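PDB 2H01: 2-CYS peroxiredoxin from Plasmodium yoelii, which probably reduces hydrogen peroxide and organic hydroperoxides to water and alcohols, as a thiol-dependent peroxidase of the peroxiredoxin family. Local coordinates for residues A[9-15]-A[98-102]; A[14-20]-A[77-83]. The contacts are given in a common frame with arbitrary orientation. Residue numbers count along the deposited sequence, not the author numbering.

Interaction 1. Residues A[9-15]-A[98-102]; sequences FKAEAVF and TLISD
In the central sheet of this thioredoxin-fold peroxiredoxin, strand 10-14 of an N-terminal hairpin lies antiparallel to strand 98-101. The axes approach to 4.7 Å with their directions 137° apart, so the pair is strongly twisted and matched over a short span. Val14 and Leu99 form a hydrogen-bonded pair: Val14 N donates to Leu99 O at 3.1 Å and Leu99 N to Val14 O at 3.0 Å. Ala13 and Ile100 follow as a non-hydrogen-bonded pair, CA atoms 4.2 Å apart, and Ser101 N then reaches Glu12 O at 3.0 Å.

Shape is set by one large side chain against small ones. Ile100 (chi1 p, chi2 t) fills the hollow over Ala11 and Ala13, its CG2 3.7 Å from Ala13 CB and its CB 4.3 Å from Ala11 CB, while Phe9 (chi1 p) lies against the tip of Ile100, Phe9 CE1 4.0 Å from Ile100 CD1. Helix 106-110 adds Ile107 against Phe9 and Ala11. Val14 and Leu99 share the other face with Ser101, whose hydroxyl bonds to Asp74 O. Beyond the strand, Phe15 (chi1 m) has CB directed away, yet its ring swings back beside Thr98, with Phe15 CD1 3.8 Å from Thr98 CB.

Interaction 2. Residues A[14-20]-A[77-83]; sequences VFGDNTF and FTHLAWK
Phe20 overlaps Leu80 and Phe77, which lie one turn apart on helix 76-83. Its CZ sits 3.5 Å from Leu80 CD2, and its ring edge meets the face of Phe77 in an offset edge-to-face pair, centroids 5.4 Å apart and planes at 81°. Lys76 adds a cation-pi contact to Phe20. Leu80 (chi1 t, chi2 p) also reaches Asn18, with Leu80 CD1 4.0 Å from Asn18 CG.

Deeper in, Val14 (chi1 t) points at the helix, its CG2 3.7 Å from His79 CB and its CG1 4.1 Å from Lys83 CD. Residues 15-19 connect strands 10-14 and 20-24 in a beta hairpin, here packed against a helix of the thioredoxin-like fold. Within this connection Phe15 N bonds to Thr19 O at 2.9 Å, and Asn18 has positive phi (64°).

Lys83 (chi1 m, chi2 t, chi3 p, chi4 t) runs past Val14, bent at chi3, and brings its ammonium to the carbonyls of this turn. Lys83 NZ donates to Phe15 O at 2.7 Å and weakly to Gly16 O at 3.4 Å; a weak bond to Asn18 OD1, at 2.7 Å from Lys83 NZ, is less surely placed. With Ile95 O and water 1, which accepts from Lys83 NZ at 2.7 Å, these acceptors outnumber the ammonium protons, so some are shared or alternative. Water 1 can donate to Val14 O at 3.1 Å.

Both contacts place the same N-terminal hairpin, sharing Val14 and Phe15, and their centres lie about 9 Å apart. Interaction 1 is the more buried: two inner strands of the sheet, matched side by side and held by backbone hydrogen bonds and mostly apolar packing. Interaction 2 lies farther out, its centre about 17 Å from that of the chain, against about 11 Å, where the hairpin's turn meets a helix through aromatic contacts and a lysine ammonium. Val14 serves both, pairing by its backbone with the strand while its side chain faces the helix. His79, its ND1 hydrogen-bonded to Asp42, joins them directly: its NE2 probably hydrogen-bonds to Ile100 O at 2.9 Å, and its CD2 packs 3.7 Å from Leu99 CB.

Interaction 1. Residues A[9-15]-A[98-102]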
# COMPACT_ATOMS: atom_id res chain seq x y z
N PHE A 9 12.57 1.73 3.75
CA PHE A 9 12.44 0.73 4.81
C PHE A 9 12.92 -0.65 4.36
O PHE A 9 13.05 -0.92 3.17
CB PHE A 9 10.98 0.66 5.33
CG PHE A 9 9.97 0.27 4.28
CD1 PHE A 9 9.93 -1.03 3.78
CD2 PHE A 9 9.07 1.20 3.77
CE1 PHE A 9 9.01 -1.39 2.80
CE2 PHE A 9 8.15 0.85 2.79
CZ PHE A 9 8.12 -0.45 2.30
N LYS A 10 13.25 -1.46 5.34
CA LYS A 10 13.60 -2.85 5.15
C LYS A 10 12.81 -3.70 6.14
O LYS A 10 13.12 -3.73 7.31
CB LYS A 10 15.09 -3.05 5.38
CG LYS A 10 15.68 -4.19 4.59
CD LYS A 10 16.70 -4.98 5.35
CE LYS A 10 17.78 -4.10 5.94
NZ LYS A 10 18.99 -4.01 5.09
N ALA A 11 11.78 -4.37 5.66
CA ALA A 11 10.93 -5.14 6.58
C ALA A 11 10.78 -6.62 6.30
O ALA A 11 10.96 -7.07 5.17
CB ALA A 11 9.53 -4.51 6.63
N GLU A 12 10.48 -7.38 7.35
CA GLU A 12 10.25 -8.82 7.23
C GLU A 12 8.92 -8.90 6.49
O GLU A 12 8.11 -7.98 6.57
CB GLU A 12 10.11 -9.48 8.61
CG GLU A 12 11.38 -9.55 9.46
CD GLU A 12 12.52 -10.30 8.77
OE1 GLU A 12 13.07 -9.78 7.78
OE2 GLU A 12 12.87 -11.42 9.22
N ALA A 13 8.69 -9.99 5.77
CA ALA A 13 7.46 -10.10 5.01
C ALA A 13 6.95 -11.51 4.80
O ALA A 13 7.71 -12.48 4.82
CB ALA A 13 7.65 -9.43 3.65
N VAL A 14 5.64 -11.62 4.74
CA VAL A 14 4.97 -12.81 4.28
C VAL A 14 4.45 -12.63 2.89
O VAL A 14 3.63 -11.75 2.63
CB VAL A 14 3.80 -13.16 5.13
CG1 VAL A 14 3.35 -14.55 4.81
CG2 VAL A 14 4.14 -13.01 6.56
N PHE A 15 4.91 -13.47 1.99
CA PHE A 15 4.47 -13.38 0.60
C PHE A 15 3.16 -14.13 0.34
O PHE A 15 2.60 -14.76 1.23
CB PHE A 15 5.57 -13.92 -0.32
CG PHE A 15 6.87 -13.17 -0.21
CD1 PHE A 15 6.93 -11.81 -0.53
CD2 PHE A 15 8.03 -13.81 0.19
CE1 PHE A 15 8.14 -11.11 -0.46
CE2 PHE A 15 9.25 -13.12 0.26
CZ PHE A 15 9.30 -11.76 -0.06
N THR A 98 1.87 -9.47 -1.00
CA THR A 98 2.63 -9.44 0.24
C THR A 98 2.20 -8.50 1.35
O THR A 98 1.70 -7.41 1.12
CB THR A 98 4.16 -9.24 -0.05
OG1 THR A 98 4.72 -8.29 0.87
CG2 THR A 98 4.40 -8.78 -1.47
N LEU A 99 2.37 -8.98 2.58
CA LEU A 99 2.06 -8.20 3.77
C LEU A 99 3.40 -7.98 4.48
O LEU A 99 4.16 -8.92 4.69
CB LEU A 99 1.10 -8.97 4.69
CG LEU A 99 -0.31 -9.27 4.15
CD1 LEU A 99 -1.09 -10.07 5.19
CD2 LEU A 99 -1.03 -7.97 3.84
N ILE A 100 3.71 -6.97 4.96
CA ILE A 100 4.97 -6.75 5.65
C ILE A 100 4.75 -6.41 7.12
O ILE A 100 3.67 -5.93 7.50
CB ILE A 100 5.78 -5.63 4.97
CG1 ILE A 100 4.98 -4.33 4.97
CG2 ILE A 100 6.15 -6.03 3.55
CD1 ILE A 100 5.79 -3.12 4.53
N SER A 101 5.76 -6.50 7.80
CA SER A 101 5.64 -6.41 9.24
C SER A 101 6.42 -5.24 9.79
O SER A 101 7.65 -5.23 9.70
CB SER A 101 6.12 -7.71 9.89
OG SER A 101 6.21 -7.59 11.30
N ASP A 102 5.69 -4.30 10.39
CA ASP A 102 6.24 -3.09 10.98
C ASP A 102 6.40 -3.18 12.50
O ASP A 102 5.80 -2.41 13.23
CB ASP A 102 5.39 -1.88 10.60
CG ASP A 102 6.04 -0.56 10.95
OD1 ASP A 102 7.27 -0.52 11.08
OD2 ASP A 102 5.40 0.48 11.14

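Interaction 2. Residues A[14-20]-A[77-83]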
# COMPACT_ATOMS: atom_id res chain seq x y z
N VAL A 14 5.64 -11.62 4.74
CA VAL A 14 4.97 -12.81 4.28
C VAL A 14 4.45 -12.63 2.89
O VAL A 14 3.63 -11.75 2.63
CB VAL A 14 3.80 -13.16 5.13
CG1 VAL A 14 3.35 -14.55 4.81
CG2 VAL A 14 4.14 -13.01 6.56
N PHE A 15 4.91 -13.47 1.99
CA PHE A 15 4.47 -13.38 0.60
C PHE A 15 3.16 -14.13 0.34
O PHE A 15 2.60 -14.76 1.23
CB PHE A 15 5.57 -13.92 -0.32
CG PHE A 15 6.87 -13.17 -0.21
CD1 PHE A 15 6.93 -11.81 -0.53
CD2 PHE A 15 8.03 -13.81 0.19
CE1 PHE A 15 8.14 -11.11 -0.46
CE2 PHE A 15 9.25 -13.12 0.26
CZ PHE A 15 9.30 -11.76 -0.06
N GLY A 16 2.67 -14.03 -0.89
CA GLY A 16 1.64 -14.93 -1.36
C GLY A 16 1.98 -16.38 -1.13
O GLY A 16 1.23 -17.11 -0.52
N ASP A 17 3.13 -16.79 -1.65
CA ASP A 17 3.81 -18.00 -1.21
C ASP A 17 3.43 -18.48 0.20
O ASP A 17 3.42 -19.67 0.46
CB ASP A 17 5.33 -17.84 -1.31
CG ASP A 17 5.83 -17.88 -2.74
OD1 ASP A 17 5.96 -18.98 -3.30
OD2 ASP A 17 6.13 -16.86 -3.39
N ASN A 18 3.13 -17.55 1.10
CA ASN A 18 3.17 -17.83 2.54
C ASN A 18 4.58 -18.16 2.98
O ASN A 18 4.79 -18.81 3.99
CB ASN A 18 2.26 -18.99 2.90
CG ASN A 18 0.82 -18.59 3.04
OD1 ASN A 18 0.47 -17.42 2.97
ND2 ASN A 18 -0.03 -19.56 3.24
N THR A 19 5.52 -17.68 2.18
CA THR A 19 6.97 -17.71 2.37
C THR A 19 7.34 -16.52 3.24
O THR A 19 6.72 -15.48 3.12
CB THR A 19 7.63 -17.47 0.98
OG1 THR A 19 7.58 -18.67 0.20
CG2 THR A 19 9.09 -17.18 1.08
N PHE A 20 8.34 -16.65 4.09
CA PHE A 20 8.81 -15.45 4.78
C PHE A 20 9.91 -14.88 3.93
O PHE A 20 10.47 -15.58 3.08
CB PHE A 20 9.37 -15.75 6.16
CG PHE A 20 8.33 -16.07 7.19
CD1 PHE A 20 7.06 -15.49 7.12
CD2 PHE A 20 8.61 -16.93 8.24
CE1 PHE A 20 6.10 -15.77 8.08
CE2 PHE A 20 7.66 -17.21 9.21
CZ PHE A 20 6.40 -16.63 9.14
N PHE A 77 4.94 -13.47 11.88
CA PHE A 77 4.34 -14.71 12.37
C PHE A 77 2.83 -14.55 12.51
O PHE A 77 2.08 -15.46 12.19
CB PHE A 77 4.97 -15.10 13.70
CG PHE A 77 6.43 -15.40 13.59
CD1 PHE A 77 6.86 -16.59 13.03
CD2 PHE A 77 7.37 -14.49 14.03
CE1 PHE A 77 8.22 -16.88 12.91
CE2 PHE A 77 8.73 -14.76 13.91
CZ PHE A 77 9.16 -15.96 13.35
N THR A 78 2.36 -13.42 13.01
CA THR A 78 0.92 -13.28 13.06
C THR A 78 0.21 -12.99 11.75
O THR A 78 -0.95 -13.33 11.59
CB THR A 78 0.39 -12.45 14.24
OG1 THR A 78 1.47 -11.90 14.97
CG2 THR A 78 -0.37 -11.27 13.76
N HIS A 79 0.94 -12.41 10.79
CA HIS A 79 0.38 -12.28 9.45
C HIS A 79 0.13 -13.68 8.89
O HIS A 79 -0.94 -13.99 8.38
CB HIS A 79 1.35 -11.57 8.49
CG HIS A 79 1.44 -10.08 8.69
ND1 HIS A 79 0.51 -9.36 9.40
CD2 HIS A 79 2.33 -9.18 8.21
CE1 HIS A 79 0.82 -8.08 9.36
NE2 HIS A 79 1.92 -7.94 8.64
N LEU A 80 1.15 -14.53 8.98
CA LEU A 80 1.04 -15.90 8.48
C LEU A 80 -0.16 -16.61 9.11
O LEU A 80 -0.98 -17.20 8.40
CB LEU A 80 2.32 -16.67 8.78
CG LEU A 80 2.31 -18.14 8.37
CD1 LEU A 80 2.02 -18.24 6.86
CD2 LEU A 80 3.64 -18.81 8.72
N ALA A 81 -0.24 -16.56 10.44
CA ALA A 81 -1.33 -17.19 11.16
C ALA A 81 -2.68 -16.61 10.75
O ALA A 81 -3.69 -17.31 10.78
CB ALA A 81 -1.12 -17.00 12.67
N TRP A 82 -2.69 -15.33 10.37
CA TRP A 82 -3.94 -14.69 9.95
C TRP A 82 -4.34 -15.13 8.55
O TRP A 82 -5.52 -15.17 8.22
CB TRP A 82 -3.79 -13.17 10.00
CG TRP A 82 -5.09 -12.43 10.02
CD1 TRP A 82 -6.27 -12.87 10.53
CD2 TRP A 82 -5.30 -11.06 9.64
NE1 TRP A 82 -7.21 -11.86 10.49
CE2 TRP A 82 -6.63 -10.74 9.95
CE3 TRP A 82 -4.48 -10.08 9.06
CZ2 TRP A 82 -7.18 -9.47 9.72
CZ3 TRP A 82 -5.01 -8.82 8.83
CH2 TRP A 82 -6.35 -8.53 9.16
N LYS A 83 -3.34 -15.44 7.72
CA LYS A 83 -3.61 -15.91 6.37
C LYS A 83 -4.11 -17.35 6.43
O LYS A 83 -4.89 -17.78 5.58
CB LYS A 83 -2.34 -15.84 5.50
CG LYS A 83 -1.86 -14.43 5.17
CD LYS A 83 -0.70 -14.44 4.19
CE LYS A 83 -1.11 -15.07 2.87
NZ LYS A 83 -0.05 -14.98 1.83
O HOH W 1 0.70 -12.41 2.04